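Local coordinates for DUF3248 domain-containing protein (Thermus thermophilus, PDB 2E6X), which is of unknown function, a small DUF3248-family protein that assembles from two copies of its chain, at residues A[24-35]-A[61-69]. Sequence-based numbering, arbitrary orientation.
Sequences DVLVVRVGLASA and RVRVEWVEE
Leu26, Val28 and Val30 of strand 26-32 run parallel to strand 62-66, the axes 4.6 Å apart at closest and 20° from aligned, and each bonds through both N and O to the residues flanking its partner. Glu65 N to Val28 O is the shortest of these hydrogen bonds at 2.6 Å; the last joins Val67 N to Val30 O. On one face Arg29 and Glu65 lie side by side. Arg29 NE reaches the syn side of Glu65 OE1 at 3.1 Å; OE1 lies near the guanidinium plane, whereas NE stands 31° out of the carboxylate plane, and Arg29 NH2 bonds Pro43 O. Glu65 OE2 receives a weak, bent bond from Arg63 NE, part of the same salt-bridge network, and rests 3.4 Å from Val27 CG1. An alanine in place of this glutamate is likely to leave Arg29 NE without this acceptor and Arg63 NE without its weak carboxylate partner, and to thin the cover over Val27 CG1. The pairing closes a beta-alpha-beta crossover through helices 36-41 and 50-58 and makes strand 26-32 the middle strand of the chain's mixed sheet, antiparallel strand 13-19 on its other edge. The opposite face carries Leu26, Val28, Val30, Val62, Val64 and Trp66; Val62 and Val64 also pack against the second subunit. The indole of Trp66 turns back over strand 26-32 because chi1 of -178° puts CG opposite the backbone N: CE3 meets Val30 CG1 at 3.5 Å, and Gly31 CA sits over the six-membered ring, 4.0 Å from its centroid, in a CH-pi contact. Toward the C-terminus, a water accepts from Leu32 N and donates to Val67 O, and Ala35 CB abuts Glu69 CB at 3.4 Å.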
ATOM      1  N   ASP A  24      15.976   7.770  -3.439  1.00 10.45           N
ATOM      2  CA  ASP A  24      15.294   7.995  -2.189  1.00 11.92           C
ATOM      3  C   ASP A  24      13.775   7.940  -2.419  1.00 11.63           C
ATOM      4  O   ASP A  24      13.090   8.938  -2.310  1.00 10.79           O
ATOM      5  CB  ASP A  24      15.738   9.354  -1.655  1.00  9.15           C
ATOM      6  CG  ASP A  24      15.283   9.588  -0.243  1.00 14.53           C
ATOM      7  OD1 ASP A  24      15.399   8.653   0.553  1.00 18.07           O
ATOM      8  OD2 ASP A  24      14.801  10.687   0.058  1.00 20.14           O
ATOM      9  N   VAL A  25      13.262   6.753  -2.732  1.00 11.40           N
ATOM     10  CA  VAL A  25      11.837   6.586  -3.009  1.00  7.35           C
ATOM     11  C   VAL A  25      11.258   5.328  -2.334  1.00  9.24           C
ATOM     12  O   VAL A  25      11.867   4.247  -2.402  1.00  7.40           O
ATOM     13  CB  VAL A  25      11.630   6.480  -4.518  1.00 11.40           C
ATOM     14  CG1 VAL A  25      10.180   6.182  -4.830  1.00 10.78           C
ATOM     15  CG2 VAL A  25      12.047   7.819  -5.210  1.00  9.98           C
ATOM     16  N   LEU A  26      10.090   5.480  -1.706  1.00  9.66           N
ATOM     17  CA  LEU A  26       9.421   4.338  -1.086  1.00  9.04           C
ATOM     18  C   LEU A  26       8.646   3.628  -2.199  1.00  7.62           C
ATOM     19  O   LEU A  26       7.862   4.257  -2.907  1.00  8.31           O
ATOM     20  CB  LEU A  26       8.426   4.765   0.007  1.00  7.74           C
ATOM     21  CG  LEU A  26       7.578   3.553   0.474  1.00  9.65           C
ATOM     22  CD1 LEU A  26       8.468   2.642   1.381  1.00 10.03           C
ATOM     23  CD2 LEU A  26       6.333   4.017   1.239  1.00 12.97           C
ATOM     24  N   VAL A  27       8.881   2.327  -2.362  1.00  8.29           N
ATOM     25  CA  VAL A  27       8.167   1.586  -3.392  1.00  8.95           C
ATOM     26  C   VAL A  27       7.122   0.661  -2.753  1.00  9.15           C
ATOM     27  O   VAL A  27       7.383  -0.030  -1.756  1.00  9.07           O
ATOM     28  CB  VAL A  27       9.153   0.744  -4.269  1.00  8.17           C
ATOM     29  CG1 VAL A  27       8.398  -0.122  -5.257  1.00  6.86           C
ATOM     30  CG2 VAL A  27      10.154   1.697  -5.018  1.00  8.36           C
ATOM     31  N   VAL A  28       5.906   0.725  -3.260  1.00  8.09           N
ATOM     32  CA  VAL A  28       4.871  -0.189  -2.798  1.00  7.69           C
ATOM     33  C   VAL A  28       4.517  -1.066  -3.982  1.00 10.48           C
ATOM     34  O   VAL A  28       4.214  -0.563  -5.099  1.00  9.19           O
ATOM     35  CB  VAL A  28       3.654   0.572  -2.299  1.00 10.92           C
ATOM     36  CG1 VAL A  28       2.465  -0.385  -2.089  1.00  8.85           C
ATOM     37  CG2 VAL A  28       4.049   1.264  -0.976  1.00 13.44           C
ATOM     38  N   ARG A  29       4.624  -2.373  -3.790  1.00  8.28           N
ATOM     39  CA  ARG A  29       4.260  -3.267  -4.883  1.00 14.76           C
ATOM     40  C   ARG A  29       2.989  -3.989  -4.486  1.00 13.28           C
ATOM     41  O   ARG A  29       2.871  -4.452  -3.343  1.00 13.56           O
ATOM     42  CB  ARG A  29       5.381  -4.273  -5.180  1.00 13.96           C
ATOM     43  CG  ARG A  29       6.609  -3.602  -5.681  1.00 16.23           C
ATOM     44  CD  ARG A  29       7.754  -4.576  -5.805  1.00 11.81           C
ATOM     45  NE  ARG A  29       8.884  -3.917  -6.467  1.00 12.06           N
ATOM     46  CZ  ARG A  29      10.106  -4.413  -6.498  1.00 10.09           C
ATOM     47  NH1 ARG A  29      10.351  -5.586  -5.900  1.00  8.01           N
ATOM     48  NH2 ARG A  29      11.085  -3.723  -7.090  1.00 12.08           N
ATOM     49  N   VAL A  30       2.049  -4.075  -5.423  1.00 14.38           N
ATOM     50  CA  VAL A  30       0.774  -4.747  -5.167  1.00 14.88           C
ATOM     51  C   VAL A  30       0.305  -5.619  -6.342  1.00 12.77           C
ATOM     52  O   VAL A  30       0.491  -5.272  -7.516  1.00 11.07           O
ATOM     53  CB  VAL A  30      -0.329  -3.720  -4.830  1.00 12.15           C
ATOM     54  CG1 VAL A  30      -0.623  -2.818  -6.050  1.00 12.54           C
ATOM     55  CG2 VAL A  30      -1.594  -4.448  -4.422  1.00 12.47           C
ATOM     56  N   GLY A  31      -0.302  -6.753  -6.025  1.00 12.32           N
ATOM     57  CA  GLY A  31      -0.781  -7.641  -7.067  1.00 11.43           C
ATOM     58  C   GLY A  31      -1.695  -8.700  -6.462  1.00 13.28           C
ATOM     59  O   GLY A  31      -1.856  -8.748  -5.240  1.00 12.91           O
ATOM     60  N   LEU A  32      -2.304  -9.519  -7.306  1.00 13.60           N
ATOM     61  CA  LEU A  32      -3.153 -10.597  -6.800  1.00 18.25           C
ATOM     62  C   LEU A  32      -2.279 -11.647  -6.154  1.00 17.57           C
ATOM     63  O   LEU A  32      -1.088 -11.749  -6.469  1.00 15.45           O
ATOM     64  CB  LEU A  32      -3.933 -11.259  -7.930  1.00 19.70           C
ATOM     65  CG  LEU A  32      -5.104 -10.476  -8.510  1.00 24.46           C
ATOM     66  CD1 LEU A  32      -5.679 -11.248  -9.672  1.00 23.56           C
ATOM     67  CD2 LEU A  32      -6.155 -10.242  -7.419  1.00 25.00           C
ATOM     68  N   ALA A  33      -2.876 -12.460  -5.286  1.00 20.77           N
ATOM     69  CA  ALA A  33      -2.129 -13.530  -4.615  1.00 20.65           C
ATOM     70  C   ALA A  33      -1.470 -14.479  -5.629  1.00 19.83           C
ATOM     71  O   ALA A  33      -0.399 -15.013  -5.379  1.00 21.67           O
ATOM     72  CB  ALA A  33      -3.054 -14.331  -3.682  1.00 23.55           C
ATOM     73  N   SER A  34      -2.109 -14.684  -6.772  1.00 23.54           N
ATOM     74  CA  SER A  34      -1.571 -15.574  -7.790  1.00 23.17           C
ATOM     75  C   SER A  34      -0.266 -15.058  -8.417  1.00 23.96           C
ATOM     76  O   SER A  34       0.441 -15.810  -9.092  1.00 22.83           O
ATOM     77  CB  SER A  34      -2.631 -15.817  -8.872  1.00 25.08           C
ATOM     78  OG  SER A  34      -3.148 -14.597  -9.357  1.00 27.77           O
ATOM     79  N   ALA A  35       0.044 -13.779  -8.182  1.00 20.55           N
ATOM     80  CA  ALA A  35       1.259 -13.149  -8.706  1.00 20.40           C
ATOM     81  C   ALA A  35       2.441 -13.194  -7.724  1.00 16.21           C
ATOM     82  O   ALA A  35       3.510 -12.685  -8.012  1.00 14.45           O
ATOM     83  CB  ALA A  35       0.974 -11.691  -9.072  1.00 15.15           C
ATOM     84  N   ARG A  61       7.261  11.068  -2.001  1.00 10.40           N
ATOM     85  CA  ARG A  61       8.300  10.248  -2.698  1.00 12.98           C
ATOM     86  C   ARG A  61       7.934   8.757  -2.608  1.00  9.39           C
ATOM     87  O   ARG A  61       8.581   7.986  -1.870  1.00 12.45           O
ATOM     88  CB  ARG A  61       9.680  10.424  -2.041  1.00 12.80           C
ATOM     89  CG  ARG A  61      10.281  11.821  -2.184  1.00 19.94           C
ATOM     90  CD  ARG A  61      11.508  11.957  -1.303  1.00 21.24           C
ATOM     91  NE  ARG A  61      11.854  13.350  -1.062  1.00 25.72           N
ATOM     92  CZ  ARG A  61      12.281  14.172  -2.015  1.00 33.07           C
ATOM     93  NH1 ARG A  61      12.409  13.725  -3.268  1.00 29.30           N
ATOM     94  NH2 ARG A  61      12.578  15.439  -1.728  1.00 33.53           N
ATOM     95  N   VAL A  62       6.891   8.362  -3.332  1.00  7.62           N
ATOM     96  CA  VAL A  62       6.373   6.987  -3.300  1.00 10.11           C
ATOM     97  C   VAL A  62       5.932   6.591  -4.714  1.00 10.53           C
ATOM     98  O   VAL A  62       5.383   7.406  -5.456  1.00 11.02           O
ATOM     99  CB  VAL A  62       5.082   6.871  -2.475  1.00 11.07           C
ATOM    100  CG1 VAL A  62       4.744   5.389  -2.243  1.00 10.37           C
ATOM    101  CG2 VAL A  62       5.210   7.583  -1.188  1.00 10.28           C
ATOM    102  N   ARG A  63       6.180   5.338  -5.057  1.00  6.70           N
ATOM    103  CA  ARG A  63       5.814   4.807  -6.332  1.00  8.35           C
ATOM    104  C   ARG A  63       5.068   3.507  -6.056  1.00  8.95           C
ATOM    105  O   ARG A  63       5.590   2.602  -5.407  1.00  9.79           O
ATOM    106  CB  ARG A  63       7.032   4.520  -7.183  1.00 11.32           C
ATOM    107  CG  ARG A  63       6.662   3.823  -8.522  1.00  7.47           C
ATOM    108  CD  ARG A  63       7.854   3.759  -9.475  1.00  8.65           C
ATOM    109  NE  ARG A  63       7.542   2.927 -10.647  1.00  6.70           N
ATOM    110  CZ  ARG A  63       6.885   3.383 -11.708  1.00 10.81           C
ATOM    111  NH1 ARG A  63       6.467   4.664 -11.762  1.00  8.23           N
ATOM    112  NH2 ARG A  63       6.677   2.578 -12.739  1.00 11.79           N
ATOM    113  N   VAL A  64       3.843   3.438  -6.516  1.00  7.56           N
ATOM    114  CA  VAL A  64       3.059   2.207  -6.325  1.00  8.37           C
ATOM    115  C   VAL A  64       3.173   1.410  -7.625  1.00  8.09           C
ATOM    116  O   VAL A  64       2.986   1.948  -8.725  1.00  7.82           O
ATOM    117  CB  VAL A  64       1.608   2.511  -6.006  1.00  6.70           C
ATOM    118  CG1 VAL A  64       0.778   1.142  -5.841  1.00  6.70           C
ATOM    119  CG2 VAL A  64       1.579   3.323  -4.709  1.00  6.70           C
ATOM    120  N   GLU A  65       3.464   0.129  -7.490  1.00  7.97           N
ATOM    121  CA  GLU A  65       3.715  -0.731  -8.653  1.00  9.38           C
ATOM    122  C   GLU A  65       2.812  -1.941  -8.732  1.00  8.77           C
ATOM    123  O   GLU A  65       2.662  -2.660  -7.739  1.00  7.74           O
ATOM    124  CB  GLU A  65       5.206  -1.189  -8.605  1.00  9.61           C
ATOM    125  CG  GLU A  65       6.186  -0.021  -8.720  1.00  8.66           C
ATOM    126  CD  GLU A  65       7.647  -0.426  -8.546  1.00 12.07           C
ATOM    127  OE1 GLU A  65       7.955  -1.648  -8.404  1.00  8.43           O
ATOM    128  OE2 GLU A  65       8.502   0.492  -8.556  1.00 16.62           O
ATOM    129  N   TRP A  66       2.266  -2.216  -9.919  1.00  6.70           N
ATOM    130  CA  TRP A  66       1.380  -3.364 -10.035  1.00 10.33           C
ATOM    131  C   TRP A  66       2.163  -4.527 -10.602  1.00 11.42           C
ATOM    132  O   TRP A  66       2.855  -4.394 -11.609  1.00 13.90           O
ATOM    133  CB  TRP A  66       0.176  -3.058 -10.934  1.00 10.53           C
ATOM    134  CG  TRP A  66      -0.753  -4.220 -11.012  1.00 12.32           C
ATOM    135  CD1 TRP A  66      -0.756  -5.232 -11.945  1.00 10.47           C
ATOM    136  CD2 TRP A  66      -1.781  -4.526 -10.081  1.00  8.00           C
ATOM    137  NE1 TRP A  66      -1.745  -6.148 -11.643  1.00  9.24           N
ATOM    138  CE2 TRP A  66      -2.383  -5.741 -10.499  1.00 13.66           C
ATOM    139  CE3 TRP A  66      -2.267  -3.888  -8.932  1.00 12.57           C
ATOM    140  CZ2 TRP A  66      -3.427  -6.339  -9.792  1.00  9.30           C
ATOM    141  CZ3 TRP A  66      -3.306  -4.484  -8.232  1.00 12.06           C
ATOM    142  CH2 TRP A  66      -3.873  -5.694  -8.674  1.00 10.04           C
ATOM    143  N   VAL A  67       2.079  -5.659  -9.926  1.00 12.47           N
ATOM    144  CA  VAL A  67       2.784  -6.855 -10.342  1.00 10.88           C
ATOM    145  C   VAL A  67       1.826  -7.803 -11.015  1.00 13.80           C
ATOM    146  O   VAL A  67       0.947  -8.333 -10.362  1.00 14.16           O
ATOM    147  CB  VAL A  67       3.353  -7.588  -9.128  1.00 11.95           C
ATOM    148  CG1 VAL A  67       4.100  -8.802  -9.596  1.00 12.46           C
ATOM    149  CG2 VAL A  67       4.254  -6.641  -8.299  1.00  8.99           C
ATOM    150  N   GLU A  68       2.003  -8.010 -12.321  1.00 14.53           N
ATOM    151  CA  GLU A  68       1.146  -8.872 -13.111  1.00 16.67           C
ATOM    152  C   GLU A  68       1.409 -10.336 -12.742  1.00 18.90           C
ATOM    153  O   GLU A  68       2.569 -10.728 -12.502  1.00 15.27           O
ATOM    154  CB  GLU A  68       1.447  -8.675 -14.606  1.00 16.96           C
ATOM    155  CG  GLU A  68       1.345  -7.247 -15.105  1.00 17.57           C
ATOM    156  CD  GLU A  68      -0.034  -6.881 -15.602  1.00 22.96           C
ATOM    157  OE1 GLU A  68      -0.109  -6.350 -16.746  1.00 22.63           O
ATOM    158  OE2 GLU A  68      -1.029  -7.103 -14.865  1.00 18.42           O
ATOM    159  N   GLU A  69       0.350 -11.138 -12.663  1.00 21.17           N
ATOM    160  CA  GLU A  69       0.556 -12.545 -12.333  1.00 28.10           C
ATOM    161  C   GLU A  69       1.002 -13.337 -13.558  1.00 31.23           C
ATOM    162  O   GLU A  69       1.636 -14.390 -13.353  1.00 31.66           O
ATOM    163  CB  GLU A  69      -0.692 -13.165 -11.699  1.00 35.14           C
ATOM    164  CG  GLU A  69      -1.981 -12.394 -11.887  1.00 40.96           C
ATOM    165  CD  GLU A  69      -2.517 -12.524 -13.291  1.00 45.42           C
ATOM    166  OE1 GLU A  69      -3.661 -12.085 -13.541  1.00 47.91           O
ATOM    167  OE2 GLU A  69      -1.788 -13.077 -14.148  1.00 49.00           O
ATOM    168  OXT GLU A  69       0.748 -12.880 -14.713  1.00 34.12           O
TER
HETATM  169  O   HOH W   1      12.840  11.007  -4.164  1.00 26.11           O
HETATM  170  O   HOH W   2      -1.590  -9.420 -10.271  1.00 14.43           O
HETATM  171  O   HOH W   3       2.434 -15.627 -11.066  1.00 21.85           O